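Local atomic coordinates of Ketoacyl_synth_N domain-containing protein (Photorhabdus luminescens subsp. laumondii, PDB entry 6SMO), a protein that probably acts in acyl-chain extension as a beta-ketoacyl synthase-family protein of the thiolase superfamily, and binds a pentaoxo-dodecanal chain in a pocket. Residues 211-216 with 280-285. Residues are numbered along the deposited sequence; the frame is centred on the assembly and turned at random.
Sequences GEKQPG and DGIYDD
The carbonyl oxygen of Ile282 takes a nearly straight hydrogen bond from the backbone N of Gln214, with N to O at 2.7 Å and an angle of 176° at the hydrogen. The CA-H of Lys213 also faces this oxygen. A second backbone bond returns the pattern, Asp284 N to Glu212 O at 3.2 Å, and there the CA-H of Tyr283 is the extra, weaker partner. Together they make Lys213 and Tyr283 an antiparallel, non-hydrogen-bonded pair, their CA atoms 4.3 Å apart.

From that pair the two side chains run side by side in the same direction. Lys213 passes its CG at 3.7 Å from CE1 of Tyr283, and a bend at chi4 (-75°) sets NZ where it makes a weak hydrogen bond of 3.3 Å to Tyr283 OH. That hydroxyl is also hydrogen-bonded to Asn359, which ties the phenol to the loop between strands 351-356 and 362-369, while CG2 of Ile282 rests over one ring face toward the rim.

Gln214 reaches across with its chain extended beyond CG, which carries CD out over the other segment, and NE2 makes a weak, bent bond of 3.4 Å to Tyr283 O. Its amide stands 63° from the carboxylate plane of Asp284.

Asp280 N and Gly281 N are bonded to the carboxylate of Glu286, joining the second loop to the start of helix 286-296. The arrangement is an isolated antiparallel beta bridge between two loops: one feeds strand 218-229 and the other leaves strand 275-278, so it links the N- and C-terminal halves of the thiolase fold.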
loop_
_atom_site.group_PDB
_atom_site.type_symbol
_atom_site.label_atom_id
_atom_site.label_comp_id
_atom_site.label_asym_id
_atom_site.label_seq_id
_atom_site.Cartn_x
_atom_site.Cartn_y
_atom_site.Cartn_z
ATOM N N GLY C 211 -27.405 -7.553 0.745
ATOM C CA GLY C 211 -28.441 -7.866 1.752
ATOM C C GLY C 211 -27.855 -8.427 3.037
ATOM O O GLY C 211 -26.746 -8.003 3.418
ATOM N N GLU C 212 -28.581 -9.347 3.684
ATOM C CA GLU C 212 -28.248 -9.910 5.022
ATOM C C GLU C 212 -27.129 -10.950 4.888
ATOM O O GLU C 212 -27.033 -11.585 3.818
ATOM C CB GLU C 212 -29.489 -10.533 5.664
ATOM C CG GLU C 212 -30.547 -9.514 6.051
ATOM C CD GLU C 212 -30.146 -8.579 7.180
ATOM O OE1 GLU C 212 -30.368 -7.360 7.043
ATOM O OE2 GLU C 212 -29.616 -9.072 8.195
ATOM N N LYS C 213 -26.328 -11.111 5.948
ATOM C CA LYS C 213 -25.197 -12.076 6.030
ATOM C C LYS C 213 -25.711 -13.437 6.512
ATOM O O LYS C 213 -26.697 -13.462 7.278
ATOM C CB LYS C 213 -24.119 -11.573 6.999
ATOM C CG LYS C 213 -23.301 -10.384 6.515
ATOM C CD LYS C 213 -22.216 -9.974 7.490
ATOM C CE LYS C 213 -21.355 -8.835 6.987
ATOM N NZ LYS C 213 -20.404 -9.282 5.941
ATOM N N GLN C 214 -25.054 -14.519 6.083
ATOM C CA GLN C 214 -25.262 -15.895 6.609
ATOM C C GLN C 214 -24.541 -16.018 7.950
ATOM O O GLN C 214 -23.555 -15.322 8.184
ATOM C CB GLN C 214 -24.734 -16.945 5.629
ATOM C CG GLN C 214 -25.562 -17.072 4.357
ATOM C CD GLN C 214 -25.085 -18.189 3.460
ATOM O OE1 GLN C 214 -24.448 -19.143 3.901
ATOM N NE2 GLN C 214 -25.399 -18.079 2.179
ATOM N N PRO C 215 -25.010 -16.885 8.878
ATOM C CA PRO C 215 -24.248 -17.203 10.086
ATOM C C PRO C 215 -22.916 -17.881 9.727
ATOM O O PRO C 215 -22.939 -18.846 8.985
ATOM C CB PRO C 215 -25.157 -18.162 10.875
ATOM C CG PRO C 215 -26.539 -17.944 10.291
ATOM C CD PRO C 215 -26.305 -17.582 8.839
ATOM N N GLY C 216 -21.802 -17.355 10.244
ATOM C CA GLY C 216 -20.447 -17.870 9.969
ATOM C C GLY C 216 -19.414 -17.330 10.944
ATOM O O GLY C 216 -19.637 -16.235 11.502
ATOM N N ASP C 280 -19.164 -16.694 -3.257
ATOM C CA ASP C 280 -18.691 -15.845 -2.129
ATOM C C ASP C 280 -19.112 -16.499 -0.806
ATOM O O ASP C 280 -18.229 -16.731 0.042
ATOM C CB ASP C 280 -19.231 -14.417 -2.261
ATOM C CG ASP C 280 -18.747 -13.458 -1.187
ATOM O OD1 ASP C 280 -17.539 -13.477 -0.884
ATOM O OD2 ASP C 280 -19.582 -12.695 -0.663
ATOM N N GLY C 281 -20.410 -16.775 -0.648
ATOM C CA GLY C 281 -20.975 -17.551 0.473
ATOM C C GLY C 281 -21.100 -16.744 1.756
ATOM O O GLY C 281 -21.257 -17.373 2.821
ATOM N N ILE C 282 -21.042 -15.410 1.667
ATOM C CA ILE C 282 -21.195 -14.479 2.827
ATOM C C ILE C 282 -22.683 -14.147 2.998
ATOM O O ILE C 282 -23.190 -14.288 4.129
ATOM C CB ILE C 282 -20.347 -13.204 2.639
ATOM C CG1 ILE C 282 -18.856 -13.516 2.474
ATOM C CG2 ILE C 282 -20.590 -12.214 3.772
ATOM C CD1 ILE C 282 -18.198 -14.120 3.698
ATOM N N TYR C 283 -23.343 -13.725 1.914
ATOM C CA TYR C 283 -24.715 -13.148 1.913
ATOM C C TYR C 283 -25.726 -14.178 1.395
ATOM O O TYR C 283 -25.352 -15.058 0.593
ATOM C CB TYR C 283 -24.733 -11.853 1.097
ATOM C CG TYR C 283 -23.751 -10.816 1.581
ATOM C CD1 TYR C 283 -24.069 -9.959 2.622
ATOM C CD2 TYR C 283 -22.489 -10.706 1.017
ATOM C CE1 TYR C 283 -23.167 -9.012 3.082
ATOM C CE2 TYR C 283 -21.575 -9.765 1.462
ATOM C CZ TYR C 283 -21.916 -8.913 2.499
ATOM O OH TYR C 283 -21.021 -7.983 2.944
ATOM N N ASP C 284 -26.980 -14.044 1.843
ATOM C CA ASP C 284 -28.086 -15.017 1.630
ATOM C C ASP C 284 -28.556 -14.986 0.169
ATOM O O ASP C 284 -28.800 -16.072 -0.392
ATOM C CB ASP C 284 -29.267 -14.724 2.562
ATOM C CG ASP C 284 -28.950 -14.869 4.041
ATOM O OD1 ASP C 284 -27.753 -14.871 4.390
ATOM O OD2 ASP C 284 -29.907 -14.976 4.834
ATOM N N ASP C 285 -28.678 -13.790 -0.416
ATOM C CA ASP C 285 -29.388 -13.546 -1.702
ATOM C C ASP C 285 -28.510 -13.917 -2.906
ATOM O O ASP C 285 -29.051 -13.918 -4.029
ATOM C CB ASP C 285 -29.846 -12.088 -1.804
ATOM C CG ASP C 285 -30.858 -11.680 -0.746
ATOM O OD1 ASP C 285 -31.639 -12.551 -0.310
ATOM O OD2 ASP C 285 -30.858 -10.493 -0.363
#